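Local structure of tumor necrosis factor ligand superfamily member 13 (Mus musculus, 1U5X) at the interface of chains A and B. The protein acts as a trimeric cytokine of the tumor necrosis factor family that binds the receptors TACI and BCMA and plays a role in regulating tumor cell growth. Sequence-based numbering; all coordinates share one arbitrary frame. Chains: chain A/B, Tumor necrosis factor ligand superfamily member 13.

Contact 1: the interface of chains A and B. Residues chain A 52, 106-108; chain B 7, 9, 32, 56.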
loop_
_atom_site.group_PDB
_atom_site.type_symbol
_atom_site.label_atom_id
_atom_site.label_comp_id
_atom_site.label_asym_id
_atom_site.label_seq_id
_atom_site.Cartn_x
_atom_site.Cartn_y
_atom_site.Cartn_z
ATOM N N ILE A 52 9.752 13.806 -8.283
ATOM C CA ILE A 52 9.493 12.420 -7.942
ATOM C C ILE A 52 8.410 12.364 -6.863
ATOM O O ILE A 52 8.476 13.076 -5.853
ATOM C CB ILE A 52 10.821 11.743 -7.479
ATOM C CG1 ILE A 52 11.797 11.642 -8.670
ATOM C CG2 ILE A 52 10.555 10.416 -6.872
ATOM C CD1 ILE A 52 13.181 11.114 -8.304
ATOM N N VAL A 106 6.461 4.938 -6.742
ATOM C CA VAL A 106 7.193 6.183 -6.862
ATOM C C VAL A 106 7.547 6.433 -8.308
ATOM O O VAL A 106 8.125 5.568 -8.947
ATOM C CB VAL A 106 8.458 6.188 -6.023
ATOM C CG1 VAL A 106 9.189 7.475 -6.190
ATOM C CG2 VAL A 106 8.091 6.036 -4.581
ATOM N N PHE A 107 7.188 7.629 -8.795
ATOM C CA PHE A 107 7.319 7.953 -10.209
ATOM C C PHE A 107 7.780 9.379 -10.441
ATOM O O PHE A 107 7.453 10.291 -9.677
ATOM C CB PHE A 107 5.968 7.759 -10.893
ATOM C CG PHE A 107 5.424 6.385 -10.735
ATOM C CD1 PHE A 107 5.836 5.381 -11.580
ATOM C CD2 PHE A 107 4.511 6.086 -9.710
ATOM C CE1 PHE A 107 5.367 4.092 -11.414
ATOM C CE2 PHE A 107 4.023 4.794 -9.558
ATOM C CZ PHE A 107 4.459 3.812 -10.422
ATOM N N HIS A 108 8.557 9.552 -11.497
ATOM C CA HIS A 108 9.005 10.858 -11.945
ATOM C C HIS A 108 7.894 11.408 -12.827
ATOM O O HIS A 108 7.550 10.809 -13.857
ATOM C CB HIS A 108 10.261 10.745 -12.782
ATOM C CG HIS A 108 10.802 12.065 -13.246
ATOM N ND1 HIS A 108 11.466 12.943 -12.418
ATOM C CD2 HIS A 108 10.764 12.655 -14.460
ATOM C CE1 HIS A 108 11.840 14.006 -13.111
ATOM N NE2 HIS A 108 11.420 13.861 -14.356
ATOM N N VAL B 7 15.823 7.237 -3.891
ATOM C CA VAL B 7 14.757 6.324 -4.274
ATOM C C VAL B 7 15.206 5.312 -5.316
ATOM O O VAL B 7 16.195 5.535 -6.042
ATOM C CB VAL B 7 13.467 7.059 -4.781
ATOM C CG1 VAL B 7 13.069 8.241 -3.841
ATOM C CG2 VAL B 7 13.621 7.542 -6.161
ATOM N N HIS B 9 13.002 2.439 -7.963
ATOM C CA HIS B 9 11.807 1.736 -8.386
ATOM C C HIS B 9 12.261 0.746 -9.457
ATOM O O HIS B 9 12.889 1.123 -10.440
ATOM C CB HIS B 9 10.739 2.683 -8.929
ATOM C CG HIS B 9 9.437 2.021 -9.244
ATOM N ND1 HIS B 9 8.467 1.776 -8.283
ATOM C CD2 HIS B 9 8.934 1.561 -10.417
ATOM C CE1 HIS B 9 7.411 1.231 -8.874
ATOM N NE2 HIS B 9 7.672 1.084 -10.164
ATOM N N LEU B 32 13.698 3.902 -12.177
ATOM C CA LEU B 32 13.856 5.202 -11.523
ATOM C C LEU B 32 14.867 5.087 -10.412
ATOM O O LEU B 32 14.752 4.228 -9.550
ATOM C CB LEU B 32 12.533 5.686 -10.907
ATOM C CG LEU B 32 12.581 7.029 -10.174
ATOM C CD1 LEU B 32 13.031 8.159 -11.053
ATOM C CD2 LEU B 32 11.224 7.356 -9.563
ATOM N N TYR B 56 8.356 -1.092 -0.608
ATOM C CA TYR B 56 7.045 -1.520 -1.102
ATOM C C TYR B 56 7.248 -2.582 -2.170
ATOM O O TYR B 56 8.248 -2.573 -2.892
ATOM C CB TYR B 56 6.215 -0.345 -1.633
ATOM C CG TYR B 56 6.818 0.452 -2.775
ATOM C CD1 TYR B 56 6.644 0.073 -4.081
ATOM C CD2 TYR B 56 7.553 1.606 -2.500
ATOM C CE1 TYR B 56 7.192 0.837 -5.133
ATOM C CE2 TYR B 56 8.125 2.365 -3.497
ATOM C CZ TYR B 56 7.915 1.988 -4.827
ATOM O OH TYR B 56 8.495 2.758 -5.801
#
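A:Val106 meets B:Tyr56 and B:Leu32 nearly at right angles, so the branched valine presents a different methyl to each. CG2 turns to the phenol, 3.8 Å from B:Tyr56 CE2, while CG1, anti to the backbone N (chi1 179°), points to the leucine and lies 3.9 Å from B:Leu32 CD2. The phenol reaches the strand 99-109 of chain A with its hydroxyl foremost: the backbone N of A:Val106 donates to B:Tyr56 OH at 3.1 Å, a rather bent bond with 138° at the hydrogen. The same oxygen is held from its own chain by the imidazole of B:His9, whose ND1 lies at the edge of the tyrosine ring, in its plane, 2.7 Å from B:Tyr56 OH, at a straighter 163°; the structure alone does not show which gives the proton. This bond within chain B would steady the imidazole, which has A:Val106 O over one face, offset toward the rim, while its far atom NE2 comes within 4.0 Å of A:Phe107 CE1. B:Leu32 divides its fork. CD2 packs against the backbone, near A:Val106 O and A:Phe107 CA, and CD1 meets A:Ile52 tip to tip, 4.0 Å from the isoleucine CD1, with A:His108 CB close by. Flexible aliphatic tips suit such a packing of strands, and a tyrosine suits a place where one polar backbone group must be met within it. The site joins neighbouring subunits of the homotrimer that this TNF domain forms.

Contact 2: the interface of chains A and B. Residues chain A 67, 87-89; chain B 60, 97-99.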
loop_
_atom_site.group_PDB
_atom_site.type_symbol
_atom_site.label_atom_id
_atom_site.label_comp_id
_atom_site.label_asym_id
_atom_site.label_seq_id
_atom_site.Cartn_x
_atom_site.Cartn_y
_atom_site.Cartn_z
ATOM N N THR A 67 -13.489 -9.694 -12.441
ATOM C CA THR A 67 -12.251 -9.081 -11.978
ATOM C C THR A 67 -12.380 -7.567 -12.094
ATOM O O THR A 67 -12.756 -7.065 -13.157
ATOM C CB THR A 67 -11.059 -9.568 -12.836
ATOM O OG1 THR A 67 -10.923 -10.994 -12.727
ATOM C CG2 THR A 67 -9.744 -9.008 -12.314
ATOM N N ILE A 87 -5.410 -5.097 -9.238
ATOM C CA ILE A 87 -6.377 -6.061 -9.800
ATOM C C ILE A 87 -6.938 -6.974 -8.703
ATOM O O ILE A 87 -6.168 -7.483 -7.904
ATOM C CB ILE A 87 -5.723 -6.937 -10.920
ATOM C CG1 ILE A 87 -5.006 -6.086 -11.958
ATOM C CG2 ILE A 87 -6.786 -7.741 -11.627
ATOM C CD1 ILE A 87 -3.983 -6.846 -12.695
ATOM N N ARG A 88 -8.255 -7.219 -8.692
ATOM C CA ARG A 88 -8.910 -8.055 -7.673
ATOM C C ARG A 88 -10.019 -8.869 -8.266
ATOM O O ARG A 88 -10.936 -8.290 -8.813
ATOM C CB ARG A 88 -9.593 -7.201 -6.600
ATOM C CG ARG A 88 -8.684 -6.541 -5.665
ATOM C CD ARG A 88 -8.598 -7.163 -4.283
ATOM N NE ARG A 88 -7.450 -6.587 -3.613
ATOM C CZ ARG A 88 -6.192 -6.661 -4.044
ATOM N NH1 ARG A 88 -5.867 -7.345 -5.137
ATOM N NH2 ARG A 88 -5.236 -6.043 -3.365
ATOM N N SER A 89 -9.974 -10.189 -8.106
ATOM C CA SER A 89 -11.133 -11.026 -8.409
ATOM C C SER A 89 -12.215 -10.790 -7.347
ATOM O O SER A 89 -11.919 -10.539 -6.159
ATOM C CB SER A 89 -10.739 -12.492 -8.453
ATOM O OG SER A 89 -9.766 -12.700 -9.457
ATOM N N LEU B 60 1.781 -9.285 -9.230
ATOM C CA LEU B 60 0.547 -9.603 -9.922
ATOM C C LEU B 60 0.492 -11.104 -10.222
ATOM O O LEU B 60 1.333 -11.617 -10.943
ATOM C CB LEU B 60 0.465 -8.793 -11.214
ATOM C CG LEU B 60 -0.640 -9.164 -12.194
ATOM C CD1 LEU B 60 -1.964 -9.211 -11.440
ATOM C CD2 LEU B 60 -0.655 -8.151 -13.382
ATOM N N ALA B 97 -8.918 -15.831 -10.699
ATOM C CA ALA B 97 -7.902 -15.964 -11.727
ATOM C C ALA B 97 -6.804 -14.891 -11.634
ATOM O O ALA B 97 -5.665 -15.111 -12.058
ATOM C CB ALA B 97 -8.566 -15.927 -13.084
ATOM N N TYR B 98 -7.143 -13.723 -11.093
ATOM C CA TYR B 98 -6.252 -12.586 -11.161
ATOM C C TYR B 98 -6.297 -11.793 -9.878
ATOM O O TYR B 98 -7.385 -11.526 -9.336
ATOM C CB TYR B 98 -6.644 -11.662 -12.303
ATOM C CG TYR B 98 -6.678 -12.315 -13.653
ATOM C CD1 TYR B 98 -7.824 -12.959 -14.098
ATOM C CD2 TYR B 98 -5.572 -12.279 -14.498
ATOM C CE1 TYR B 98 -7.861 -13.557 -15.339
ATOM C CE2 TYR B 98 -5.602 -12.863 -15.746
ATOM C CZ TYR B 98 -6.749 -13.507 -16.161
ATOM O OH TYR B 98 -6.804 -14.095 -17.399
ATOM N N ASN B 99 -5.120 -11.434 -9.389
ATOM C CA ASN B 99 -5.008 -10.659 -8.152
ATOM C C ASN B 99 -3.630 -10.051 -7.968
ATOM O O ASN B 99 -2.639 -10.764 -8.026
ATOM C CB ASN B 99 -5.274 -11.574 -6.941
ATOM C CG ASN B 99 -6.751 -11.777 -6.646
ATOM O OD1 ASN B 99 -7.507 -10.824 -6.503
ATOM N ND2 ASN B 99 -7.159 -13.048 -6.501
HETATM O O HOH W 1 -9.696 -10.678 -4.605
#
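In this TNF homology domain, A:Ile87 and B:Leu60 form the tight apolar end of the contact. The isoleucine tip CD1 enters the leucine fork obliquely, 3.4 Å from B:Leu60 CD1, closer than carbons usually pack, and 3.6 Å from B:Leu60 CD2. A long branched chain suits this place, since its second methyl, A:Ile87 CG2, serves another neighbour, the CB of B:Tyr98. A:Thr67 comes to the same tyrosine across its side chain, its methyl CG2 4.1 Å from B:Tyr98 CB and its hydroxyl OG1 facing the ring edge atom CD1 without a polar bond. The other end is polar and runs as a short antiparallel bridge between A:Arg88 and B:Asn99. Here A:Ser89 is small enough to lie against the partner's backbone and can both give and take: its hydroxyl OG donates to the carbonyl O of B:Tyr98 at 2.7 Å and accepts from B:Tyr98 N at 3.3 Å. With OG anti to the carbonyl carbon (chi1 -60°), the hydroxyl is swung beside the serine's own N. That N donates to the amide oxygen OD1 of B:Asn99 at 3.0 Å, approaching from above the carbonyl plane, 43° out of it. On the wetter side a water takes over from direct packing: it lies 2.7 Å from A:Ser89 O and 2.9 Å from B:Asn99 OD1, so the asparagine oxygen serves both the serine N and the solvent molecule.

Contact 3: the interface of chains A and B. Residues chain A 83-85, 103-104, 107; chain B 9, 58, 102, 130-131, 134.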
loop_
_atom_site.group_PDB
_atom_site.type_symbol
_atom_site.label_atom_id
_atom_site.label_comp_id
_atom_site.label_asym_id
_atom_site.label_seq_id
_atom_site.Cartn_x
_atom_site.Cartn_y
_atom_site.Cartn_z
ATOM N N LEU A 83 1.255 3.872 -15.138
ATOM C CA LEU A 83 2.176 3.883 -14.013
ATOM C C LEU A 83 2.044 2.605 -13.189
ATOM O O LEU A 83 3.019 1.891 -12.973
ATOM C CB LEU A 83 1.977 5.118 -13.171
ATOM C CG LEU A 83 2.194 6.461 -13.895
ATOM C CD1 LEU A 83 2.050 7.606 -12.897
ATOM C CD2 LEU A 83 3.509 6.539 -14.585
ATOM N N PHE A 84 0.849 2.324 -12.719
ATOM C CA PHE A 84 0.587 1.069 -12.056
ATOM C C PHE A 84 -0.882 0.711 -12.118
ATOM O O PHE A 84 -1.723 1.553 -12.398
ATOM C CB PHE A 84 1.022 1.142 -10.590
ATOM C CG PHE A 84 0.330 2.185 -9.776
ATOM C CD1 PHE A 84 0.848 3.471 -9.723
ATOM C CD2 PHE A 84 -0.802 1.900 -9.022
ATOM C CE1 PHE A 84 0.260 4.464 -8.939
ATOM C CE2 PHE A 84 -1.399 2.885 -8.219
ATOM C CZ PHE A 84 -0.858 4.173 -8.177
ATOM N N ARG A 85 -1.188 -0.539 -11.810
ATOM C CA ARG A 85 -2.584 -0.992 -11.718
ATOM C C ARG A 85 -2.782 -1.899 -10.489
ATOM O O ARG A 85 -1.847 -2.488 -9.979
ATOM C CB ARG A 85 -3.020 -1.630 -13.039
ATOM C CG ARG A 85 -2.933 -3.143 -13.070
ATOM C CD ARG A 85 -2.979 -3.822 -14.465
ATOM N NE ARG A 85 -3.974 -3.309 -15.411
ATOM C CZ ARG A 85 -3.712 -2.842 -16.636
ATOM N NH1 ARG A 85 -2.471 -2.771 -17.108
ATOM N NH2 ARG A 85 -4.709 -2.436 -17.407
ATOM N N SER A 103 -2.961 0.213 -4.456
ATOM C CA SER A 103 -1.595 0.132 -5.021
ATOM C C SER A 103 -0.952 1.488 -4.963
ATOM O O SER A 103 -1.627 2.511 -4.760
ATOM C CB SER A 103 -1.630 -0.441 -6.450
ATOM O OG SER A 103 -0.320 -0.640 -6.982
ATOM N N ALA A 104 0.357 1.504 -5.066
ATOM C CA ALA A 104 1.110 2.752 -4.945
ATOM C C ALA A 104 2.529 2.532 -5.448
ATOM O O ALA A 104 3.044 1.413 -5.464
ATOM C CB ALA A 104 1.174 3.179 -3.496
ATOM N N PHE A 107 7.188 7.629 -8.795
ATOM C CA PHE A 107 7.319 7.953 -10.209
ATOM C C PHE A 107 7.780 9.379 -10.441
ATOM O O PHE A 107 7.453 10.291 -9.677
ATOM C CB PHE A 107 5.968 7.759 -10.893
ATOM C CG PHE A 107 5.424 6.385 -10.735
ATOM C CD1 PHE A 107 5.836 5.381 -11.580
ATOM C CD2 PHE A 107 4.511 6.086 -9.710
ATOM C CE1 PHE A 107 5.367 4.092 -11.414
ATOM C CE2 PHE A 107 4.023 4.794 -9.558
ATOM C CZ PHE A 107 4.459 3.812 -10.422
ATOM N N HIS B 9 13.002 2.439 -7.963
ATOM C CA HIS B 9 11.807 1.736 -8.386
ATOM C C HIS B 9 12.261 0.746 -9.457
ATOM O O HIS B 9 12.889 1.123 -10.440
ATOM C CB HIS B 9 10.739 2.683 -8.929
ATOM C CG HIS B 9 9.437 2.021 -9.244
ATOM N ND1 HIS B 9 8.467 1.776 -8.283
ATOM C CD2 HIS B 9 8.934 1.561 -10.417
ATOM C CE1 HIS B 9 7.411 1.231 -8.874
ATOM N NE2 HIS B 9 7.672 1.084 -10.164
ATOM N N GLN B 58 4.784 -5.068 -4.953
ATOM C CA GLN B 58 3.573 -5.613 -5.524
ATOM C C GLN B 58 3.941 -6.743 -6.448
ATOM O O GLN B 58 4.932 -6.669 -7.206
ATOM C CB GLN B 58 2.755 -4.596 -6.323
ATOM C CG GLN B 58 1.378 -5.144 -6.812
ATOM C CD GLN B 58 0.486 -4.046 -7.372
ATOM O OE1 GLN B 58 -0.043 -3.223 -6.584
ATOM N NE2 GLN B 58 0.251 -4.061 -8.682
ATOM N N TYR B 102 -0.248 -6.242 -2.821
ATOM C CA TYR B 102 0.643 -5.127 -2.457
ATOM C C TYR B 102 0.879 -5.117 -0.946
ATOM O O TYR B 102 -0.066 -5.287 -0.165
ATOM C CB TYR B 102 -0.017 -3.796 -2.860
ATOM C CG TYR B 102 0.802 -2.552 -2.545
ATOM C CD1 TYR B 102 0.792 -1.993 -1.261
ATOM C CD2 TYR B 102 1.629 -1.958 -3.503
ATOM C CE1 TYR B 102 1.576 -0.865 -0.945
ATOM C CE2 TYR B 102 2.396 -0.822 -3.172
ATOM C CZ TYR B 102 2.355 -0.281 -1.934
ATOM O OH TYR B 102 3.080 0.833 -1.525
ATOM N N PRO B 130 5.498 -4.296 -15.829
ATOM C CA PRO B 130 6.035 -3.316 -14.866
ATOM C C PRO B 130 4.932 -2.581 -14.105
ATOM O O PRO B 130 5.147 -2.068 -12.992
ATOM C CB PRO B 130 6.863 -2.366 -15.759
ATOM C CG PRO B 130 6.231 -2.464 -17.101
ATOM C CD PRO B 130 5.743 -3.884 -17.223
ATOM N N HIS B 131 3.724 -2.575 -14.667
ATOM C CA HIS B 131 2.562 -1.913 -14.018
ATOM C C HIS B 131 1.930 -2.790 -12.963
ATOM O O HIS B 131 1.256 -2.267 -12.087
ATOM C CB HIS B 131 1.522 -1.503 -15.092
ATOM C CG HIS B 131 2.160 -0.916 -16.292
ATOM N ND1 HIS B 131 2.291 -1.606 -17.479
ATOM C CD2 HIS B 131 2.787 0.264 -16.470
ATOM C CE1 HIS B 131 2.933 -0.851 -18.352
ATOM N NE2 HIS B 131 3.248 0.287 -17.764
ATOM N N PHE B 134 6.233 -4.938 -9.146
ATOM C CA PHE B 134 7.269 -3.958 -8.932
ATOM C C PHE B 134 7.759 -3.962 -7.497
ATOM O O PHE B 134 7.161 -4.578 -6.614
ATOM C CB PHE B 134 6.795 -2.572 -9.415
ATOM C CG PHE B 134 5.499 -2.110 -8.819
ATOM C CD1 PHE B 134 5.462 -1.564 -7.552
ATOM C CD2 PHE B 134 4.324 -2.161 -9.562
ATOM C CE1 PHE B 134 4.263 -1.116 -7.006
ATOM C CE2 PHE B 134 3.144 -1.712 -9.007
ATOM C CZ PHE B 134 3.118 -1.177 -7.775
HETATM O O HOH W 2 5.538 0.450 -12.072
#
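The amide oxygen OE1 of B:Gln58 takes a bond from the hydroxyl OG of A:Ser103 at 2.6 Å, the shortest polar link in this part of the TNF-family jelly-roll interface. The donor is tilted 31° from the amide's carbonyl plane. A glutamine suits the place because its other terminal atom gives where this one takes: NE2 donates to the backbone O of A:Arg85 at 2.9 Å, nearly along the C=O axis. The two bonds should hold the amide in this orientation, since turning it over would set OE1 against A:Arg85 O. Its chain starts with CG anti to the backbone N (chi1 -174°) and extends far enough to span from its strand to two strands of chain A. Beside it the ring of B:Phe134 is wedged edge-on: A:Ser103 OG and the carbonyl of B:His131 lie in the ring plane at the rim, while B:Gln58 CB sits over one face, toward its rim. Its CE2 edge packs against A:Phe84 CB at 3.9 Å. B:Tyr102 brings CZ to A:Ala104 CB at 4.0 Å, where a small methyl suits the close approach of a broad phenol. The loop residue B:His131 accepts through its O from A:Arg85 N at 3.0 Å, while its ring turns its CD2 edge to A:Leu83 O. A water bridges A:Leu83 O, B:Pro130 O and B:His9 NE2, lying 2.7 Å from B:Pro130 O. It sits in the imidazole plane, at the edge, 2.9 Å from B:His9 NE2.

Contact 4: the interface of chains A and B. Residues chain A 105-106, 140; chain B 7, 56, 138.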
loop_
_atom_site.group_PDB
_atom_site.type_symbol
_atom_site.label_atom_id
_atom_site.label_comp_id
_atom_site.label_asym_id
_atom_site.label_seq_id
_atom_site.Cartn_x
_atom_site.Cartn_y
_atom_site.Cartn_z
ATOM N N GLY A 105 3.162 3.600 -5.870
ATOM C CA GLY A 105 4.560 3.559 -6.245
ATOM C C GLY A 105 5.164 4.917 -6.435
ATOM O O GLY A 105 4.458 5.920 -6.312
ATOM N N VAL A 106 6.461 4.938 -6.742
ATOM C CA VAL A 106 7.193 6.183 -6.862
ATOM C C VAL A 106 7.547 6.433 -8.308
ATOM O O VAL A 106 8.125 5.568 -8.947
ATOM C CB VAL A 106 8.458 6.188 -6.023
ATOM C CG1 VAL A 106 9.189 7.475 -6.190
ATOM C CG2 VAL A 106 8.091 6.036 -4.581
ATOM N N LEU A 140 8.580 13.796 -3.174
ATOM C CA LEU A 140 9.730 13.231 -2.474
ATOM C C LEU A 140 11.020 13.980 -2.759
ATOM O O LEU A 140 11.085 14.811 -3.670
ATOM C CB LEU A 140 9.873 11.746 -2.847
ATOM C CG LEU A 140 8.701 10.856 -2.460
ATOM C CD1 LEU A 140 8.932 9.392 -2.901
ATOM C CD2 LEU A 140 8.363 10.926 -0.976
ATOM O OXT LEU A 140 12.026 13.768 -2.065
ATOM N N VAL B 7 15.823 7.237 -3.891
ATOM C CA VAL B 7 14.757 6.324 -4.274
ATOM C C VAL B 7 15.206 5.312 -5.316
ATOM O O VAL B 7 16.195 5.535 -6.042
ATOM C CB VAL B 7 13.467 7.059 -4.781
ATOM C CG1 VAL B 7 13.069 8.241 -3.841
ATOM C CG2 VAL B 7 13.621 7.542 -6.161
ATOM N N TYR B 56 8.356 -1.092 -0.608
ATOM C CA TYR B 56 7.045 -1.520 -1.102
ATOM C C TYR B 56 7.248 -2.582 -2.170
ATOM O O TYR B 56 8.248 -2.573 -2.892
ATOM C CB TYR B 56 6.215 -0.345 -1.633
ATOM C CG TYR B 56 6.818 0.452 -2.775
ATOM C CD1 TYR B 56 6.644 0.073 -4.081
ATOM C CD2 TYR B 56 7.553 1.606 -2.500
ATOM C CE1 TYR B 56 7.192 0.837 -5.133
ATOM C CE2 TYR B 56 8.125 2.365 -3.497
ATOM C CZ TYR B 56 7.915 1.988 -4.827
ATOM O OH TYR B 56 8.495 2.758 -5.801
ATOM N N VAL B 138 12.339 4.028 -0.645
ATOM C CA VAL B 138 12.557 5.440 -0.416
ATOM C C VAL B 138 13.275 5.607 0.919
ATOM O O VAL B 138 12.742 5.237 1.981
ATOM C CB VAL B 138 11.234 6.221 -0.281
ATOM C CG1 VAL B 138 11.512 7.728 -0.030
ATOM C CG2 VAL B 138 10.352 5.995 -1.518
#
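B:Val138 turns its methyl CG2 into the apolar centre, where it meets two side chains of chain A. A:Val106 CG2, 3.8 Å from B:Val138 CG2, and A:Leu140 CD1, 3.9 Å from the same methyl, lie next to each other and close a triangle with it; the side chains cross obliquely and touch through these methyls. The valine suits this place because a beta-branched residue fits a strand and keeps its methyls close to the backbone: CG2 lies anti to the carbonyl carbon while CG1 lies anti to the backbone N (chi1 180°). A:Leu140, the last residue of its chain, is longer and carries its fork back from the terminus to reach the partner. B:Val7 borders this group more loosely, its CG1 4.4 Å from A:Leu140 CD1. Outward along strand 99-109, A:Gly105 has no side chain to fend off the phenol of B:Tyr56, and its CA lies 3.9 Å from the ring atom CE1. Beyond that comes the polar rim, where the phenol hydroxyl takes up the backbone N of A:Val106. In the fold, the site sets strand 99-109 and the C-terminal residue of one subunit against strands 7-12, 51-61 and 134-139 of the next, towards the end of the interface where the chain termini gather.

The four contacts lie along one interface between neighbouring subunits of the homotrimer. Contacts 1 and 4 nearly coincide, their C-alpha centres about 4 Å apart, and share A:Val106, B:Val7 and B:Tyr56. Contact 3 lies about 9 Å from contact 1, with A:Phe107 and B:His9 in common, and about 10 Å from contact 4. Contact 2 stands at the far end, about 15 Å from contact 3 and 24 Å from contacts 1 and 4. Strand 51-61 of chain B has a residue in all four; strand 99-109 of chain A serves contacts 1, 3 and 4, and its chain B copy contacts 2 and 3.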